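PDB 3U4Y: uncharacterized protein from Desulfotomaculum acetoxidans, which is of unknown function but folds as a seven-bladed beta-propeller related to the lactonase family. Local coordinates for residues 277-282 with 317-322; 11-16 with 43-48; 263-268 with 287-292; 180-185 with 224-229. One frame throughout, in Å; residues are numbered along the deposited sequence.

Contact 1: residues 277-282 with 317-322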
loop_
_atom_site.group_PDB
_atom_site.type_symbol
_atom_site.label_atom_id
_atom_site.label_comp_id
_atom_site.label_asym_id
_atom_site.label_seq_id
_atom_site.Cartn_x
_atom_site.Cartn_y
_atom_site.Cartn_z
ATOM N N GLN A 277 1.088 -4.353 4.177
ATOM C CA GLN A 277 1.484 -5.686 4.586
ATOM C C GLN A 277 0.294 -6.628 4.615
ATOM O O GLN A 277 0.310 -7.589 5.373
ATOM C CB GLN A 277 2.114 -5.678 5.977
ATOM C CG GLN A 277 3.348 -4.797 6.164
ATOM C CD GLN A 277 3.961 -4.973 7.561
ATOM O OE1 GLN A 277 4.784 -5.868 7.785
ATOM N NE2 GLN A 277 3.538 -4.136 8.506
HETATM N N MSE A 278 -0.735 -6.351 3.815
HETATM C CA MSE A 278 -1.926 -7.207 3.769
HETATM C C MSE A 278 -2.667 -7.008 2.458
HETATM O O MSE A 278 -2.779 -5.885 1.974
HETATM C CB MSE A 278 -2.857 -6.895 4.939
HETATM C CG MSE A 278 -3.896 -7.981 5.291
HETATM SE SE MSE A 278 -5.139 -7.436 6.751
HETATM C CE MSE A 278 -4.966 -8.990 7.861
ATOM N N ALA A 279 -3.159 -8.097 1.872
ATOM C CA ALA A 279 -3.935 -7.999 0.642
ATOM C C ALA A 279 -5.047 -9.022 0.616
ATOM O O ALA A 279 -4.941 -10.081 1.232
ATOM C CB ALA A 279 -3.053 -8.173 -0.564
ATOM N N LEU A 280 -6.104 -8.687 -0.117
ATOM C CA LEU A 280 -7.281 -9.532 -0.288
ATOM C C LEU A 280 -7.134 -10.268 -1.624
ATOM O O LEU A 280 -6.796 -9.640 -2.626
ATOM C CB LEU A 280 -8.503 -8.602 -0.342
ATOM C CG LEU A 280 -9.870 -8.749 0.336
ATOM C CD1 LEU A 280 -9.895 -9.729 1.482
ATOM C CD2 LEU A 280 -10.318 -7.379 0.802
ATOM N N ASN A 281 -7.365 -11.578 -1.660
ATOM C CA ASN A 281 -7.458 -12.278 -2.957
ATOM C C ASN A 281 -8.533 -11.623 -3.834
ATOM O O ASN A 281 -9.300 -10.794 -3.342
ATOM C CB ASN A 281 -7.706 -13.793 -2.785
ATOM C CG ASN A 281 -9.052 -14.117 -2.134
ATOM O OD1 ASN A 281 -9.610 -13.319 -1.386
ATOM N ND2 ASN A 281 -9.572 -15.303 -2.424
ATOM N N LYS A 282 -8.572 -11.986 -5.112
ATOM C CA LYS A 282 -9.523 -11.393 -6.046
ATOM C C LYS A 282 -10.966 -11.719 -5.671
ATOM O O LYS A 282 -11.895 -11.027 -6.087
ATOM C CB LYS A 282 -9.231 -11.853 -7.476
ATOM C CG LYS A 282 -9.507 -13.326 -7.727
ATOM C CD LYS A 282 -9.623 -13.618 -9.214
ATOM C CE LYS A 282 -8.605 -14.656 -9.655
ATOM N NZ LYS A 282 -8.113 -14.401 -11.037
ATOM N N GLY A 317 8.296 -6.920 3.884
ATOM C CA GLY A 317 8.003 -5.816 2.997
ATOM C C GLY A 317 6.602 -5.890 2.429
ATOM O O GLY A 317 5.773 -6.687 2.877
ATOM N N GLY A 318 6.347 -5.046 1.435
ATOM C CA GLY A 318 5.034 -4.914 0.844
ATOM C C GLY A 318 4.517 -6.197 0.222
ATOM O O GLY A 318 5.241 -7.194 0.098
ATOM N N ILE A 319 3.247 -6.161 -0.167
ATOM C CA ILE A 319 2.584 -7.296 -0.783
ATOM C C ILE A 319 1.448 -6.790 -1.636
ATOM O O ILE A 319 0.758 -5.840 -1.256
ATOM C CB ILE A 319 2.031 -8.267 0.272
ATOM C CG1 ILE A 319 1.035 -9.242 -0.351
ATOM C CG2 ILE A 319 1.352 -7.520 1.395
ATOM C CD1 ILE A 319 0.690 -10.387 0.585
ATOM N N ALA A 320 1.268 -7.420 -2.795
ATOM C CA ALA A 320 0.212 -7.057 -3.737
ATOM C C ALA A 320 -0.390 -8.293 -4.359
ATOM O O ALA A 320 0.299 -9.273 -4.604
ATOM C CB ALA A 320 0.739 -6.151 -4.823
ATOM N N ILE A 321 -1.686 -8.249 -4.619
ATOM C CA ILE A 321 -2.333 -9.379 -5.247
ATOM C C ILE A 321 -2.982 -8.937 -6.554
ATOM O O ILE A 321 -3.314 -7.769 -6.728
ATOM C CB ILE A 321 -3.321 -10.045 -4.282
ATOM C CG1 ILE A 321 -2.573 -10.503 -3.028
ATOM C CG2 ILE A 321 -4.015 -11.194 -4.941
ATOM C CD1 ILE A 321 -3.214 -11.640 -2.285
ATOM N N CYS A 322 -3.119 -9.868 -7.488
ATOM C CA CYS A 322 -3.666 -9.563 -8.797
ATOM C C CYS A 322 -5.153 -9.254 -8.700
ATOM O O CYS A 322 -5.916 -10.040 -8.132
ATOM C CB CYS A 322 -3.452 -10.749 -9.730
ATOM S SG CYS A 322 -3.936 -10.384 -11.410
#

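Contact 2: residues 11-16 with 43-48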
loop_
_atom_site.group_PDB
_atom_site.type_symbol
_atom_site.label_atom_id
_atom_site.label_comp_id
_atom_site.label_asym_id
_atom_site.label_seq_id
_atom_site.Cartn_x
_atom_site.Cartn_y
_atom_site.Cartn_z
ATOM N N PHE A 11 -2.491 -14.999 -8.552
ATOM C CA PHE A 11 -1.116 -14.854 -8.123
ATOM C C PHE A 11 -0.888 -13.511 -7.450
ATOM O O PHE A 11 -1.684 -12.581 -7.585
ATOM C CB PHE A 11 -0.187 -14.971 -9.334
ATOM C CG PHE A 11 -0.031 -13.690 -10.114
ATOM C CD1 PHE A 11 0.876 -12.720 -9.719
ATOM C CD2 PHE A 11 -0.787 -13.455 -11.241
ATOM C CE1 PHE A 11 1.011 -11.540 -10.443
ATOM C CE2 PHE A 11 -0.646 -12.274 -11.965
ATOM C CZ PHE A 11 0.248 -11.322 -11.571
ATOM N N GLY A 12 0.230 -13.410 -6.753
ATOM C CA GLY A 12 0.598 -12.183 -6.082
ATOM C C GLY A 12 2.101 -12.063 -5.938
ATOM O O GLY A 12 2.842 -12.984 -6.256
ATOM N N ILE A 13 2.552 -10.922 -5.440
ATOM C CA ILE A 13 3.973 -10.650 -5.329
ATOM C C ILE A 13 4.297 -10.139 -3.929
ATOM O O ILE A 13 3.534 -9.388 -3.359
ATOM C CB ILE A 13 4.436 -9.642 -6.418
ATOM C CG1 ILE A 13 5.911 -9.304 -6.255
ATOM C CG2 ILE A 13 3.602 -8.356 -6.406
ATOM C CD1 ILE A 13 6.308 -8.117 -7.080
ATOM N N VAL A 14 5.421 -10.563 -3.372
ATOM C CA VAL A 14 5.788 -10.152 -2.029
ATOM C C VAL A 14 7.276 -9.885 -1.914
ATOM O O VAL A 14 8.102 -10.635 -2.440
ATOM C CB VAL A 14 5.382 -11.200 -0.983
ATOM C CG1 VAL A 14 6.104 -12.513 -1.230
ATOM C CG2 VAL A 14 5.660 -10.681 0.418
ATOM N N VAL A 15 7.612 -8.812 -1.206
ATOM C CA VAL A 15 8.997 -8.400 -1.049
ATOM C C VAL A 15 9.681 -9.110 0.114
ATOM O O VAL A 15 9.078 -9.317 1.166
ATOM C CB VAL A 15 9.090 -6.890 -0.866
ATOM C CG1 VAL A 15 10.517 -6.488 -0.578
ATOM C CG2 VAL A 15 8.541 -6.184 -2.099
ATOM N N GLU A 16 10.931 -9.517 -0.101
ATOM C CA GLU A 16 11.765 -10.059 0.967
ATOM C C GLU A 16 13.006 -9.215 1.057
ATOM O O GLU A 16 13.975 -9.445 0.350
ATOM C CB GLU A 16 12.143 -11.494 0.687
ATOM C CG GLU A 16 10.965 -12.417 0.710
ATOM C CD GLU A 16 11.166 -13.599 -0.193
ATOM O OE1 GLU A 16 11.163 -13.420 -1.433
ATOM O OE2 GLU A 16 11.337 -14.707 0.344
ATOM N N VAL A 43 11.454 -2.524 -0.750
ATOM C CA VAL A 43 10.468 -2.089 0.233
ATOM C C VAL A 43 9.038 -2.503 -0.135
ATOM O O VAL A 43 8.510 -3.448 0.438
ATOM C CB VAL A 43 10.555 -0.561 0.530
ATOM C CG1 VAL A 43 9.614 -0.189 1.648
ATOM C CG2 VAL A 43 11.988 -0.158 0.905
ATOM N N ASP A 44 8.421 -1.809 -1.090
ATOM C CA ASP A 44 7.005 -2.045 -1.423
ATOM C C ASP A 44 6.814 -2.399 -2.905
ATOM O O ASP A 44 7.762 -2.312 -3.689
ATOM C CB ASP A 44 6.142 -0.820 -1.040
ATOM C CG ASP A 44 4.661 -1.161 -0.859
ATOM O OD1 ASP A 44 3.792 -0.313 -1.193
ATOM O OD2 ASP A 44 4.364 -2.274 -0.368
ATOM N N THR A 45 5.591 -2.807 -3.264
ATOM C CA THR A 45 5.201 -3.123 -4.646
ATOM C C THR A 45 3.814 -2.627 -4.976
ATOM O O THR A 45 2.925 -2.573 -4.119
ATOM C CB THR A 45 5.111 -4.640 -4.920
ATOM O OG1 THR A 45 4.766 -5.338 -3.717
ATOM C CG2 THR A 45 6.385 -5.171 -5.458
ATOM N N ALA A 46 3.621 -2.308 -6.246
ATOM C CA ALA A 46 2.291 -2.091 -6.788
ATOM C C ALA A 46 2.133 -3.054 -7.943
ATOM O O ALA A 46 3.110 -3.638 -8.382
ATOM C CB ALA A 46 2.126 -0.670 -7.255
ATOM N N ILE A 47 0.895 -3.234 -8.393
ATOM C CA ILE A 47 0.570 -4.057 -9.557
ATOM C C ILE A 47 -0.432 -3.301 -10.410
ATOM O O ILE A 47 -1.079 -2.371 -9.950
ATOM C CB ILE A 47 0.004 -5.429 -9.157
ATOM C CG1 ILE A 47 0.156 -6.419 -10.292
ATOM C CG2 ILE A 47 -1.439 -5.322 -8.784
ATOM C CD1 ILE A 47 -0.034 -7.830 -9.844
ATOM N N THR A 48 -0.565 -3.698 -11.658
ATOM C CA THR A 48 -1.328 -2.896 -12.609
ATOM C C THR A 48 -2.817 -3.367 -12.734
ATOM O O THR A 48 -3.124 -4.520 -12.417
ATOM C CB THR A 48 -0.471 -2.754 -13.925
ATOM O OG1 THR A 48 -0.112 -1.377 -14.123
ATOM C CG2 THR A 48 -1.109 -3.390 -15.178
#

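Contact 3: residues 263-268 with 287-292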
loop_
_atom_site.group_PDB
_atom_site.type_symbol
_atom_site.label_atom_id
_atom_site.label_comp_id
_atom_site.label_asym_id
_atom_site.label_seq_id
_atom_site.Cartn_x
_atom_site.Cartn_y
_atom_site.Cartn_z
ATOM N N HIS A 263 -3.988 -12.807 14.433
ATOM C CA HIS A 263 -3.197 -13.513 13.444
ATOM C C HIS A 263 -2.092 -14.386 14.052
ATOM O O HIS A 263 -1.570 -15.289 13.397
ATOM C CB HIS A 263 -2.636 -12.543 12.415
ATOM C CG HIS A 263 -2.103 -11.276 12.998
ATOM N ND1 HIS A 263 -1.214 -11.257 14.049
ATOM C CD2 HIS A 263 -2.316 -9.981 12.659
ATOM C CE1 HIS A 263 -0.910 -10.004 14.339
ATOM N NE2 HIS A 263 -1.563 -9.210 13.509
ATOM N N GLY A 264 -1.755 -14.135 15.311
ATOM C CA GLY A 264 -0.699 -14.889 15.958
ATOM C C GLY A 264 0.583 -14.820 15.154
ATOM O O GLY A 264 1.229 -15.831 14.919
ATOM N N LEU A 265 0.931 -13.618 14.712
ATOM C CA LEU A 265 2.165 -13.378 13.982
ATOM C C LEU A 265 2.944 -12.254 14.641
ATOM O O LEU A 265 2.364 -11.384 15.309
ATOM C CB LEU A 265 1.877 -12.962 12.542
ATOM C CG LEU A 265 1.282 -13.989 11.601
ATOM C CD1 LEU A 265 1.069 -13.380 10.209
ATOM C CD2 LEU A 265 2.189 -15.209 11.557
ATOM N N LEU A 266 4.258 -12.267 14.438
ATOM C CA LEU A 266 5.094 -11.163 14.862
ATOM C C LEU A 266 5.278 -10.236 13.672
ATOM O O LEU A 266 5.746 -10.659 12.615
ATOM C CB LEU A 266 6.434 -11.682 15.362
ATOM C CG LEU A 266 6.295 -12.699 16.498
ATOM C CD1 LEU A 266 7.637 -13.296 16.844
ATOM C CD2 LEU A 266 5.666 -12.067 17.722
ATOM N N ILE A 267 4.879 -8.980 13.836
ATOM C CA ILE A 267 4.979 -8.008 12.759
ATOM C C ILE A 267 5.270 -6.638 13.373
ATOM O O ILE A 267 5.002 -6.448 14.561
ATOM C CB ILE A 267 3.697 -8.025 11.865
ATOM C CG1 ILE A 267 3.329 -6.630 11.371
ATOM C CG2 ILE A 267 2.506 -8.614 12.604
ATOM C CD1 ILE A 267 2.194 -6.647 10.413
ATOM N N ASP A 268 5.856 -5.721 12.593
ATOM C CA ASP A 268 6.156 -4.358 13.051
ATOM C C ASP A 268 6.205 -3.331 11.908
ATOM O O ASP A 268 7.266 -3.066 11.366
ATOM C CB ASP A 268 7.493 -4.335 13.810
ATOM C CG ASP A 268 7.800 -2.972 14.461
ATOM O OD1 ASP A 268 7.426 -1.905 13.909
ATOM O OD2 ASP A 268 8.432 -2.974 15.540
ATOM N N LEU A 287 -7.555 -13.330 3.394
ATOM C CA LEU A 287 -6.529 -12.324 3.625
ATOM C C LEU A 287 -5.134 -12.929 3.579
ATOM O O LEU A 287 -4.876 -13.996 4.138
ATOM C CB LEU A 287 -6.741 -11.654 4.970
ATOM C CG LEU A 287 -8.121 -11.024 5.042
ATOM C CD1 LEU A 287 -8.450 -10.517 6.455
ATOM C CD2 LEU A 287 -8.175 -9.913 4.025
ATOM N N PHE A 288 -4.241 -12.233 2.892
ATOM C CA PHE A 288 -2.841 -12.588 2.859
ATOM C C PHE A 288 -2.090 -11.568 3.712
ATOM O O PHE A 288 -2.209 -10.364 3.480
ATOM C CB PHE A 288 -2.356 -12.578 1.406
ATOM C CG PHE A 288 -2.908 -13.713 0.587
ATOM C CD1 PHE A 288 -2.154 -14.855 0.361
ATOM C CD2 PHE A 288 -4.196 -13.661 0.083
ATOM C CE1 PHE A 288 -2.665 -15.907 -0.364
ATOM C CE2 PHE A 288 -4.707 -14.708 -0.642
ATOM C CZ PHE A 288 -3.938 -15.833 -0.869
ATOM N N ILE A 289 -1.360 -12.046 4.720
ATOM C CA ILE A 289 -0.588 -11.169 5.611
ATOM C C ILE A 289 0.916 -11.408 5.483
ATOM O O ILE A 289 1.375 -12.560 5.536
ATOM C CB ILE A 289 -0.955 -11.358 7.111
ATOM C CG1 ILE A 289 -2.459 -11.253 7.352
ATOM C CG2 ILE A 289 -0.256 -10.344 7.945
ATOM C CD1 ILE A 289 -2.850 -11.340 8.815
ATOM N N SER A 290 1.670 -10.316 5.322
ATOM C CA SER A 290 3.133 -10.359 5.245
ATOM C C SER A 290 3.794 -9.927 6.560
ATOM O O SER A 290 4.064 -8.742 6.773
ATOM C CB SER A 290 3.643 -9.506 4.084
ATOM O OG SER A 290 4.975 -9.074 4.305
ATOM N N ALA A 291 4.063 -10.912 7.418
ATOM C CA ALA A 291 4.635 -10.713 8.746
ATOM C C ALA A 291 6.113 -10.310 8.739
ATOM O O ALA A 291 7.005 -11.153 8.778
ATOM C CB ALA A 291 4.430 -11.962 9.593
ATOM N N ASN A 292 6.340 -9.005 8.662
ATOM C CA ASN A 292 7.608 -8.354 8.981
ATOM C C ASN A 292 8.646 -9.158 9.767
ATOM O O ASN A 292 9.777 -9.315 9.324
ATOM C CB ASN A 292 7.295 -7.091 9.788
ATOM C CG ASN A 292 8.097 -5.917 9.342
ATOM O OD1 ASN A 292 8.812 -5.992 8.349
ATOM N ND2 ASN A 292 7.984 -4.813 10.063
#

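Contact 4: residues 180-185 with 224-229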
loop_
_atom_site.group_PDB
_atom_site.type_symbol
_atom_site.label_atom_id
_atom_site.label_comp_id
_atom_site.label_asym_id
_atom_site.label_seq_id
_atom_site.Cartn_x
_atom_site.Cartn_y
_atom_site.Cartn_z
ATOM N N ASN A 180 -0.591 5.011 7.583
ATOM C CA ASN A 180 -0.957 4.551 6.246
ATOM C C ASN A 180 -2.309 5.121 5.810
ATOM O O ASN A 180 -3.151 5.397 6.648
ATOM C CB ASN A 180 -0.970 3.021 6.192
ATOM C CG ASN A 180 -0.801 2.485 4.776
ATOM O OD1 ASN A 180 -0.550 3.239 3.820
ATOM N ND2 ASN A 180 -0.918 1.176 4.635
ATOM N N ILE A 181 -2.510 5.308 4.509
ATOM C CA ILE A 181 -3.775 5.826 3.986
ATOM C C ILE A 181 -4.277 4.869 2.940
ATOM O O ILE A 181 -3.487 4.215 2.271
ATOM C CB ILE A 181 -3.619 7.156 3.236
ATOM C CG1 ILE A 181 -2.727 8.126 3.960
ATOM C CG2 ILE A 181 -4.927 7.827 3.061
ATOM C CD1 ILE A 181 -2.322 9.231 3.046
ATOM N N THR A 182 -5.593 4.815 2.777
ATOM C CA THR A 182 -6.241 3.944 1.801
ATOM C C THR A 182 -7.552 4.598 1.383
ATOM O O THR A 182 -8.309 5.063 2.232
ATOM C CB THR A 182 -6.546 2.554 2.394
ATOM O OG1 THR A 182 -5.332 1.814 2.576
ATOM C CG2 THR A 182 -7.417 1.791 1.468
ATOM N N PHE A 183 -7.812 4.666 0.079
ATOM C CA PHE A 183 -9.062 5.246 -0.409
ATOM C C PHE A 183 -10.151 4.193 -0.456
ATOM O O PHE A 183 -9.892 2.998 -0.352
ATOM C CB PHE A 183 -8.892 5.791 -1.820
ATOM C CG PHE A 183 -8.347 7.184 -1.885
ATOM C CD1 PHE A 183 -9.182 8.278 -1.764
ATOM C CD2 PHE A 183 -7.003 7.407 -2.107
ATOM C CE1 PHE A 183 -8.683 9.574 -1.842
ATOM C CE2 PHE A 183 -6.508 8.693 -2.183
ATOM C CZ PHE A 183 -7.356 9.779 -2.052
ATOM N N THR A 184 -11.382 4.642 -0.624
ATOM C CA THR A 184 -12.447 3.733 -0.989
ATOM C C THR A 184 -12.388 3.585 -2.499
ATOM O O THR A 184 -11.963 4.504 -3.194
ATOM C CB THR A 184 -13.812 4.284 -0.574
ATOM O OG1 THR A 184 -13.925 5.654 -0.996
ATOM C CG2 THR A 184 -13.966 4.196 0.931
ATOM N N PRO A 185 -12.816 2.430 -3.018
ATOM C CA PRO A 185 -12.708 2.149 -4.442
ATOM C C PRO A 185 -13.266 3.258 -5.325
ATOM O O PRO A 185 -12.906 3.322 -6.499
ATOM C CB PRO A 185 -13.525 0.889 -4.587
ATOM C CG PRO A 185 -13.433 0.229 -3.291
ATOM C CD PRO A 185 -13.447 1.319 -2.294
ATOM N N GLY A 224 -1.792 -0.911 11.261
ATOM C CA GLY A 224 -0.843 -0.739 10.180
ATOM C C GLY A 224 -1.436 -0.425 8.820
ATOM O O GLY A 224 -1.224 0.656 8.268
ATOM N N THR A 225 -2.173 -1.375 8.265
ATOM C CA THR A 225 -2.600 -1.257 6.880
ATOM C C THR A 225 -4.095 -1.506 6.725
ATOM O O THR A 225 -4.674 -2.352 7.408
ATOM C CB THR A 225 -1.730 -2.156 5.920
ATOM O OG1 THR A 225 -2.494 -3.266 5.427
ATOM C CG2 THR A 225 -0.443 -2.652 6.635
ATOM N N ILE A 226 -4.703 -0.742 5.820
ATOM C CA ILE A 226 -6.142 -0.755 5.601
ATOM C C ILE A 226 -6.461 -1.386 4.264
ATOM O O ILE A 226 -6.079 -0.847 3.222
ATOM C CB ILE A 226 -6.717 0.688 5.520
ATOM C CG1 ILE A 226 -6.138 1.597 6.606
ATOM C CG2 ILE A 226 -8.220 0.664 5.590
ATOM C CD1 ILE A 226 -5.910 0.903 7.905
ATOM N N VAL A 227 -7.160 -2.515 4.275
ATOM C CA VAL A 227 -7.674 -3.083 3.031
ATOM C C VAL A 227 -9.163 -2.829 2.968
ATOM O O VAL A 227 -9.874 -3.076 3.943
ATOM C CB VAL A 227 -7.536 -4.608 2.976
ATOM C CG1 VAL A 227 -7.990 -5.118 1.605
ATOM C CG2 VAL A 227 -6.136 -5.046 3.295
ATOM N N VAL A 228 -9.653 -2.365 1.828
ATOM C CA VAL A 228 -11.100 -2.237 1.680
ATOM C C VAL A 228 -11.691 -2.938 0.447
ATOM O O VAL A 228 -11.282 -2.693 -0.686
ATOM C CB VAL A 228 -11.601 -0.757 1.836
ATOM C CG1 VAL A 228 -10.429 0.244 1.936
ATOM C CG2 VAL A 228 -12.612 -0.384 0.740
ATOM N N SER A 229 -12.642 -3.831 0.707
ATOM C CA SER A 229 -13.387 -4.583 -0.297
ATOM C C SER A 229 -13.957 -3.717 -1.449
ATOM O O SER A 229 -14.253 -2.539 -1.259
ATOM C CB SER A 229 -14.531 -5.279 0.414
ATOM O OG SER A 229 -15.472 -4.314 0.855
#

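Contact 1: residues 277-282 with 317-322
Ala279 sits between two isoleucines of the facing strand, on the inner strands of two adjacent beta-propeller blades. Its CB points at Ile321 and lies 3.4 Å from Ile321 CG1. The same methyl is 4.2 Å from Ile319 CG1. Ile321 carries CG1 beside the backbone N (chi1 -59°), which lays CG1 and CD1 against Ala279. Its CG2 branch reaches the backbone of Leu280 and Asn281 instead. Strands 278-280 and 319-321 run nearly parallel, 5° apart, with axes 6.2 Å apart. The side-chain link between them is apolar, and the backbone of each strand bonds within its own sheet. Ala279 pairs with Phe288 by backbone hydrogen bonds, and Ala320 pairs with Ile13. Strand 319-321 comes from the C-terminal end but completes a sheet of N-terminal strands, the propeller's Velcro closure. Beyond the strands, the disulfide of Cys322 with Cys51 ties this end to the following blade. Lys282 NZ is hydrogen-bonded to Asn10 OD1. At the other end Ile319 turns CG1 anti to its backbone N (chi1 165°). This leaves CG2 over the Gln277-Met278 peptide, 3.4 Å from Met278 N.

Contact 2: residues 11-16 with 43-48
Val43 meets strand 11-16 through its backbone, since its own side chain starts away from it. Its carbonyl O lies 3.7 Å from Val15 CB, and both Val15 methyls flank the same oxygen. That oxygen also pairs with Gly318 of the closing strand. Val15 holds CG1 anti to its backbone N (chi1 175°), which sets CG2 beside N and toward Thr45. Asp44 points away from this strand. Its OD1 lies near OD1 of Asp88, a like charge. Thr45 turns back toward Val15 and Ile13. Its CG2 meets Ile13 CD1 tip to tip at 3.4 Å, the extended Ile13 chain (chi1 177°) carrying that methyl across. Thr45 CG2 also slides past Val15 CG2, 4.1 Å away. Ala46 faces Ile91 of the next blade instead. Ile47 sends its CD1 obliquely to the Phe11 ring, 3.9 Å from CE1 and equally near CZ. Val54 and Val56 of strand 53-58 border the same apolar layer. The two strands are antiparallel, at 166°, with axes 6.9 Å apart, too far for backbone pairing. Apolar side chains meeting between face-to-face sheets of this kind are typical of adjacent blades of a beta-propeller, here the Velcro-closed blade and its successor.

Contact 3: residues 263-268 with 287-292
The imidazole of His263 is fixed through both ring nitrogens. ND1 accepts a hydrogen bond from Leu265 N at 3.3 Å, the donor standing 24° out of the ring plane. NE2 bonds to the carbonyl O of Thr239, which suggests a neutral ring with its proton on NE2. Ile289 CD1 approaches the ring obliquely and lies closest to the stem, 3.8 Å from His263 CB. Ile289 crosses the histidine at about a right angle. The Asp268 carboxylate bonds to Arg270 in a salt bridge. The Asn292 stem passes beside the backbone here, with CB 3.9 Å from Ile267 CA. Segment 263-268 follows the outermost strand of one propeller blade, on the way to the innermost strand of the next. It lies along strand 286-291, the second strand of that next blade. Leu265 is the main apolar bridge. Its extended chain (chi2 180°) brings CD1 to 4.0 Å from Ile289 CG2 and 3.7 Å from Ala291 CB. Ala291 is the centre of an inverse gamma turn, with Asn292 N bonded to Ser290 O at 3.0 Å. Its methyl also touches Leu266 O. Leu266 pairs by backbone with Ile293 and Ser294, just past the turn. Phe300, from the blade of Ile289, and Leu238, from the preceding blade, both contact His263 and Ile289.

Contact 4: residues 180-185 with 224-229
Asn180 opens the contact with its side chain directed at segment 224-229. CB lies 3.2 Å from Gly224 O. The carboxamide runs alongside Thr225, with ND2 3.7 Å from Thr225 CB. ND2 is bonded to Asn276 OD1, while OD1 takes a weak bond from Ile181 N. These two bonds help set the amide's orientation. Ile181 points away, onto Leu144 of the preceding blade. Thr182 carries the polar link. With OG1 beside its backbone N and anti to the carbonyl carbon (chi1 -71°), the hydroxyl reaches Ile226 O at 2.8 Å. The donor lies in the carbonyl plane on a lone pair, at a C=O...donor angle of 133°. The same rotation turns CG2 toward Val228, where it lies 3.4 Å from Val228 CG1. Phe183 packs its ring toward Leu142 and Leu144, but its carbonyl O borders Val228 CG1. Thr184 OG1 accepts a hydrogen bond from Phe189 N, at the start of the next strand of its own blade. Pro185 then crosses Val228 obliquely, with CD 3.6 Å from Val228 CG2. Its CG rests near Ser229 O. Strands 180-183 and 226-228 run nearly parallel, 8° apart, as the innermost strands of adjacent blades of the beta-propeller. Backbone bonds stay inside each blade, so Thr182 with Phe191 and Val227 with Tyr236. The interface is therefore mixed. Apolar contact dominates at the Val228 end, and one hydroxyl donates to a carbonyl across the blades, a directional bond that would favour one register of the two strands.

How the contacts relate
From the N terminus, contact 2 closes first, joining strand 11-16 to the innermost strand of the next blade. Contact 4 follows in series and ties two later neighbouring blades by their inner strands. Contacts 3 and 1 come last and cross, because 277-282 lies between the segments of contact 3 and 287-292 between those of contact 1. Contact 3 joins the linker leaving strand 254-262 to the second strand of the next blade. Contact 1 then sets the C-terminal strand against that last blade. This strand also pairs with 11-16 in its own sheet, so contacts 1 and 2 touch. Contact 4 meets contact 1 where Val227 packs on Leu280.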